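Local coordinates for protein bifunctional cytochrome P450/NADPH--P450 reductase (Deinococcus aerius, PDB 7F3H) that probably hydroxylates fatty acids and related substrates at a heme iron, with electrons passed from NADPH through a fused reductase, at residues A[51-65]-A[355-367]. Numbering follows the deposited sequence.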
loop_
_atom_site.group_PDB
_atom_site.type_symbol
_atom_site.label_atom_id
_atom_site.label_comp_id
_atom_site.label_asym_id
_atom_site.label_seq_id
_atom_site.Cartn_x
_atom_site.Cartn_y
_atom_site.Cartn_z
ATOM N N ARG A 51 -15.932 20.039 9.652
ATOM C CA ARG A 51 -16.497 18.965 8.839
ATOM C C ARG A 51 -17.207 17.827 9.572
ATOM O O ARG A 51 -17.086 17.594 10.777
ATOM C CB ARG A 51 -15.444 18.233 8.054
ATOM C CG ARG A 51 -15.142 18.463 6.653
ATOM C CD ARG A 51 -14.324 17.220 6.806
ATOM N NE ARG A 51 -14.601 16.070 5.970
ATOM C CZ ARG A 51 -13.840 14.978 5.992
ATOM N NH1 ARG A 51 -12.782 14.905 6.797
ATOM N NH2 ARG A 51 -14.188 13.931 5.254
ATOM N N THR A 52 -17.943 17.084 8.733
ATOM C CA THR A 52 -18.519 15.778 9.017
ATOM C C THR A 52 -17.628 14.650 8.499
ATOM O O THR A 52 -17.304 14.610 7.305
ATOM C CB THR A 52 -19.890 15.674 8.339
ATOM O OG1 THR A 52 -20.751 16.708 8.839
ATOM C CG2 THR A 52 -20.501 14.284 8.594
ATOM N N LEU A 53 -17.271 13.702 9.376
ATOM C CA LEU A 53 -16.564 12.491 8.954
ATOM C C LEU A 53 -17.539 11.318 8.993
ATOM O O LEU A 53 -18.236 11.121 9.995
ATOM C CB LEU A 53 -15.326 12.205 9.819
ATOM C CG LEU A 53 -14.345 11.070 9.420
ATOM C CD1 LEU A 53 -13.671 11.318 8.067
ATOM C CD2 LEU A 53 -13.259 10.873 10.475
ATOM N N ILE A 54 -17.647 10.583 7.879
ATOM C CA ILE A 54 -18.528 9.420 7.787
ATOM C C ILE A 54 -17.676 8.190 7.509
ATOM O O ILE A 54 -16.782 8.232 6.649
ATOM C CB ILE A 54 -19.607 9.614 6.708
ATOM C CG1 ILE A 54 -20.343 10.929 6.979
ATOM C CG2 ILE A 54 -20.567 8.428 6.672
ATOM C CD1 ILE A 54 -21.441 11.217 6.022
ATOM N N GLN A 55 -17.944 7.104 8.253
ATOM C CA GLN A 55 -17.241 5.826 8.114
ATOM C C GLN A 55 -18.210 4.707 7.718
ATOM O O GLN A 55 -19.257 4.536 8.358
ATOM C CB GLN A 55 -16.527 5.458 9.420
ATOM C CG GLN A 55 -15.397 6.418 9.820
ATOM C CD GLN A 55 -14.123 6.185 9.045
ATOM O OE1 GLN A 55 -13.954 5.161 8.380
ATOM N NE2 GLN A 55 -13.202 7.119 9.153
ATOM N N ALA A 56 -17.859 3.942 6.668
ATOM C CA ALA A 56 -18.720 2.872 6.169
ATOM C C ALA A 56 -17.997 1.539 6.111
ATOM O O ALA A 56 -16.879 1.461 5.600
ATOM C CB ALA A 56 -19.234 3.178 4.787
ATOM N N TYR A 57 -18.692 0.478 6.547
ATOM C CA TYR A 57 -18.128 -0.865 6.664
ATOM C C TYR A 57 -19.141 -2.003 6.453
ATOM O O TYR A 57 -18.739 -3.169 6.379
ATOM C CB TYR A 57 -17.400 -0.975 8.021
ATOM C CG TYR A 57 -18.223 -0.498 9.200
ATOM C CD1 TYR A 57 -18.276 0.868 9.509
ATOM C CD2 TYR A 57 -18.909 -1.389 10.025
ATOM C CE1 TYR A 57 -19.031 1.333 10.550
ATOM C CE2 TYR A 57 -19.657 -0.922 11.095
ATOM C CZ TYR A 57 -19.716 0.440 11.342
ATOM O OH TYR A 57 -20.441 0.924 12.400
ATOM N N ASP A 58 -20.444 -1.693 6.392
ATOM C CA ASP A 58 -21.448 -2.698 6.006
ATOM C C ASP A 58 -21.210 -3.134 4.561
ATOM O O ASP A 58 -21.138 -2.269 3.667
ATOM C CB ASP A 58 -22.869 -2.142 6.127
ATOM C CG ASP A 58 -23.942 -3.190 5.812
ATOM O OD1 ASP A 58 -24.216 -4.008 6.698
ATOM O OD2 ASP A 58 -24.535 -3.189 4.717
ATOM N N PRO A 59 -21.106 -4.442 4.282
ATOM C CA PRO A 59 -20.786 -4.867 2.903
ATOM C C PRO A 59 -21.787 -4.386 1.857
ATOM O O PRO A 59 -21.371 -3.957 0.775
ATOM C CB PRO A 59 -20.744 -6.403 3.002
ATOM C CG PRO A 59 -20.477 -6.698 4.470
ATOM C CD PRO A 59 -21.187 -5.579 5.219
ATOM N N ASN A 60 -23.084 -4.338 2.160
ATOM C CA ASN A 60 -23.998 -3.900 1.103
ATOM C C ASN A 60 -23.916 -2.387 0.877
ATOM O O ASN A 60 -23.955 -1.916 -0.284
ATOM C CB ASN A 60 -25.417 -4.306 1.454
ATOM C CG ASN A 60 -25.588 -5.796 1.547
ATOM O OD1 ASN A 60 -25.089 -6.562 0.705
ATOM N ND2 ASN A 60 -26.295 -6.231 2.586
ATOM N N LEU A 61 -23.798 -1.619 1.978
ATOM C CA LEU A 61 -23.560 -0.175 1.880
ATOM C C LEU A 61 -22.307 0.090 1.080
ATOM O O LEU A 61 -22.310 0.929 0.174
ATOM C CB LEU A 61 -23.451 0.470 3.272
ATOM C CG LEU A 61 -24.721 0.496 4.156
ATOM C CD1 LEU A 61 -24.501 1.225 5.494
ATOM C CD2 LEU A 61 -25.921 1.083 3.394
ATOM N N VAL A 62 -21.252 -0.679 1.341
ATOM C CA VAL A 62 -20.014 -0.438 0.626
ATOM C C VAL A 62 -20.188 -0.758 -0.847
ATOM O O VAL A 62 -19.670 -0.033 -1.704
ATOM C CB VAL A 62 -18.855 -1.249 1.228
ATOM C CG1 VAL A 62 -17.672 -1.193 0.286
ATOM C CG2 VAL A 62 -18.463 -0.681 2.575
ATOM N N ALA A 63 -20.952 -1.808 -1.175
ATOM C CA ALA A 63 -21.302 -2.048 -2.575
ATOM C C ALA A 63 -21.902 -0.795 -3.203
ATOM O O ALA A 63 -21.542 -0.399 -4.321
ATOM C CB ALA A 63 -22.275 -3.217 -2.696
ATOM N N GLU A 64 -22.801 -0.136 -2.476
ATOM C CA GLU A 64 -23.379 1.098 -3.004
ATOM C C GLU A 64 -22.313 2.174 -3.203
ATOM O O GLU A 64 -22.257 2.810 -4.263
ATOM C CB GLU A 64 -24.485 1.591 -2.080
ATOM C CG GLU A 64 -25.640 0.621 -1.989
ATOM C CD GLU A 64 -26.888 1.285 -1.487
ATOM O OE1 GLU A 64 -27.204 1.123 -0.283
ATOM O OE2 GLU A 64 -27.564 1.967 -2.298
ATOM N N LEU A 65 -21.429 2.361 -2.206
ATOM C CA LEU A 65 -20.381 3.389 -2.246
ATOM C C LEU A 65 -19.316 3.115 -3.297
ATOM O O LEU A 65 -18.547 4.031 -3.636
ATOM C CB LEU A 65 -19.676 3.480 -0.892
ATOM C CG LEU A 65 -20.566 3.983 0.220
ATOM C CD1 LEU A 65 -19.947 3.574 1.522
ATOM C CD2 LEU A 65 -20.728 5.511 0.115
ATOM N N GLN A 355 -20.212 15.192 -0.097
ATOM C CA GLN A 355 -19.836 14.547 1.159
ATOM C C GLN A 355 -18.916 13.355 0.886
ATOM O O GLN A 355 -19.183 12.553 -0.014
ATOM C CB GLN A 355 -21.094 14.099 1.914
ATOM C CG GLN A 355 -20.837 13.363 3.204
ATOM C CD GLN A 355 -20.022 14.181 4.220
ATOM O OE1 GLN A 355 -20.416 15.293 4.616
ATOM N NE2 GLN A 355 -18.904 13.612 4.671
ATOM N N GLN A 356 -17.792 13.292 1.605
ATOM C CA GLN A 356 -16.904 12.125 1.592
ATOM C C GLN A 356 -17.451 11.011 2.482
ATOM O O GLN A 356 -17.933 11.268 3.593
ATOM C CB GLN A 356 -15.511 12.494 2.113
ATOM C CG GLN A 356 -14.603 13.190 1.134
ATOM C CD GLN A 356 -13.225 13.397 1.705
ATOM O OE1 GLN A 356 -12.454 12.453 1.844
ATOM N NE2 GLN A 356 -12.919 14.629 2.080
ATOM N N VAL A 357 -17.320 9.770 2.028
ATOM C CA VAL A 357 -17.565 8.589 2.858
ATOM C C VAL A 357 -16.315 7.730 2.832
ATOM O O VAL A 357 -15.851 7.338 1.752
ATOM C CB VAL A 357 -18.779 7.782 2.389
ATOM C CG1 VAL A 357 -18.993 6.579 3.324
ATOM C CG2 VAL A 357 -19.995 8.672 2.334
ATOM N N ALA A 358 -15.700 7.547 3.998
ATOM C CA ALA A 358 -14.535 6.685 4.113
ATOM C C ALA A 358 -14.960 5.217 4.179
ATOM O O ALA A 358 -15.881 4.858 4.924
ATOM C CB ALA A 358 -13.705 7.086 5.339
ATOM N N LEU A 359 -14.290 4.364 3.402
ATOM C CA LEU A 359 -14.438 2.917 3.568
ATOM C C LEU A 359 -13.572 2.448 4.735
ATOM O O LEU A 359 -12.334 2.464 4.650
ATOM C CB LEU A 359 -14.067 2.167 2.294
ATOM C CG LEU A 359 -14.579 2.658 0.944
ATOM C CD1 LEU A 359 -14.128 1.715 -0.132
ATOM C CD2 LEU A 359 -16.077 2.717 0.958
ATOM N N LEU A 360 -14.204 1.961 5.799
ATOM C CA LEU A 360 -13.457 1.520 6.984
ATOM C C LEU A 360 -12.981 0.076 6.772
ATOM O O LEU A 360 -13.546 -0.892 7.285
ATOM C CB LEU A 360 -14.323 1.693 8.230
ATOM C CG LEU A 360 -13.664 1.439 9.577
ATOM C CD1 LEU A 360 -12.432 2.347 9.807
ATOM C CD2 LEU A 360 -14.709 1.604 10.682
ATOM N N ILE A 361 -11.863 -0.028 6.029
ATOM C CA ILE A 361 -11.410 -1.330 5.519
ATOM C C ILE A 361 -11.243 -2.380 6.610
ATOM O O ILE A 361 -11.701 -3.517 6.418
ATOM C CB ILE A 361 -10.125 -1.143 4.693
ATOM C CG1 ILE A 361 -10.315 -0.216 3.485
ATOM C CG2 ILE A 361 -9.570 -2.492 4.220
ATOM C CD1 ILE A 361 -11.321 -0.751 2.393
ATOM N N PRO A 362 -10.598 -2.110 7.745
ATOM C CA PRO A 362 -10.509 -3.158 8.768
ATOM C C PRO A 362 -11.862 -3.668 9.220
ATOM O O PRO A 362 -12.032 -4.881 9.409
ATOM C CB PRO A 362 -9.753 -2.480 9.915
ATOM C CG PRO A 362 -9.089 -1.347 9.304
ATOM C CD PRO A 362 -9.889 -0.891 8.158
ATOM N N ALA A 363 -12.836 -2.773 9.405
ATOM C CA ALA A 363 -14.149 -3.225 9.836
ATOM C C ALA A 363 -14.846 -3.998 8.720
ATOM O O ALA A 363 -15.540 -4.986 8.986
ATOM C CB ALA A 363 -14.980 -2.036 10.306
ATOM N N LEU A 364 -14.684 -3.552 7.466
ATOM C CA LEU A 364 -15.260 -4.254 6.313
ATOM C C LEU A 364 -14.627 -5.633 6.115
ATOM O O LEU A 364 -15.321 -6.633 5.851
ATOM C CB LEU A 364 -15.094 -3.392 5.062
ATOM C CG LEU A 364 -15.415 -4.046 3.716
ATOM C CD1 LEU A 364 -16.902 -4.318 3.530
ATOM C CD2 LEU A 364 -14.909 -3.186 2.629
ATOM N N HIS A 365 -13.299 -5.694 6.189
ATOM C CA HIS A 365 -12.565 -6.927 5.977
ATOM C C HIS A 365 -12.846 -7.954 7.060
ATOM O O HIS A 365 -12.431 -9.115 6.921
ATOM C CB HIS A 365 -11.086 -6.599 5.900
ATOM C CG HIS A 365 -10.652 -6.128 4.550
ATOM N ND1 HIS A 365 -9.329 -5.932 4.223
ATOM C CD2 HIS A 365 -11.361 -5.855 3.428
ATOM C CE1 HIS A 365 -9.239 -5.553 2.958
ATOM N NE2 HIS A 365 -10.460 -5.503 2.452
ATOM N N ARG A 366 -13.483 -7.526 8.155
ATOM C CA ARG A 366 -13.834 -8.371 9.283
ATOM C C ARG A 366 -15.332 -8.368 9.589
ATOM O O ARG A 366 -15.727 -8.659 10.720
ATOM C CB ARG A 366 -13.067 -7.905 10.512
ATOM C CG ARG A 366 -11.606 -8.138 10.435
ATOM C CD ARG A 366 -11.046 -7.708 11.744
ATOM N NE ARG A 366 -9.618 -7.507 11.659
ATOM C CZ ARG A 366 -8.746 -8.128 12.444
ATOM N NH1 ARG A 366 -9.198 -8.974 13.356
ATOM N NH2 ARG A 366 -7.435 -7.906 12.307
ATOM N N HIS A 367 -16.174 -8.014 8.641
ATOM C CA HIS A 367 -17.602 -7.914 8.941
ATOM C C HIS A 367 -18.209 -9.303 9.097
ATOM O O HIS A 367 -18.102 -10.118 8.176
ATOM C CB HIS A 367 -18.345 -7.149 7.847
ATOM C CG HIS A 367 -19.659 -6.603 8.308
ATOM N ND1 HIS A 367 -20.693 -7.421 8.713
ATOM C CD2 HIS A 367 -20.091 -5.333 8.491
ATOM C CE1 HIS A 367 -21.725 -6.679 9.075
ATOM N NE2 HIS A 367 -21.377 -5.409 8.966
HETATM O O HOH W 1 -15.813 11.276 5.807
#
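P59 lies over one face of the H367 imidazole in a CH-pi contact, its CD 3.6 Å from the ring centroid and 17° off the normal; H367 ND1 takes its hydrogen bond from beyond the pair, with A369. The Y57 ring is met obliquely by L360 CD2 and A363 CB. CG of Y57 sits between its backbone N and carbonyl carbon (chi1 49°), and CB is pressed against A363 CB at 3.5 Å while the ring runs alongside L360 and the hydroxyl reaches I39 O. At the other end the Q355 amide is gripped twice through NE2: a bond to T52 O (3.2 Å), approaching from above that carbonyl's plane, and a straighter one to its own neighbour Q356 O (2.8 Å), in plane and on a lone pair. CG of Q355, anti to the backbone N (chi1 177°), lies against I54 CD1, and a bend at chi2 then turns the amide to T52 O. A leucine here would probably leave T52 O without its cross-strand donor and Q356 O with water 1 alone among the partners described. That water bridges the strands where direct pairing stops, accepting from I54 N and donating to Q356 O. Between these ends the backbones pair by three hydrogen bonds, A358 N to I54 O, A56 N to A358 O (2.8 Å, nearly along the C=O axis) and L360 N to A56 O (2.7 Å). A56 CB and L65 CD1 both meet V357 CG1, L65 at 3.6 Å; L359 CD2 also packs on L65 CD1, and the L359 side chain lies about 7 Å from the heme. D58 caps helix 59-65, its OD2 accepting from L61 N and, weakly, N60 N. Parallel strands 51-56 and 356-359, each running into a short helix, are neighbouring inner strands of the five-stranded mixed sheet characteristic of the cytochrome P450 fold, with 356-359 in the middle.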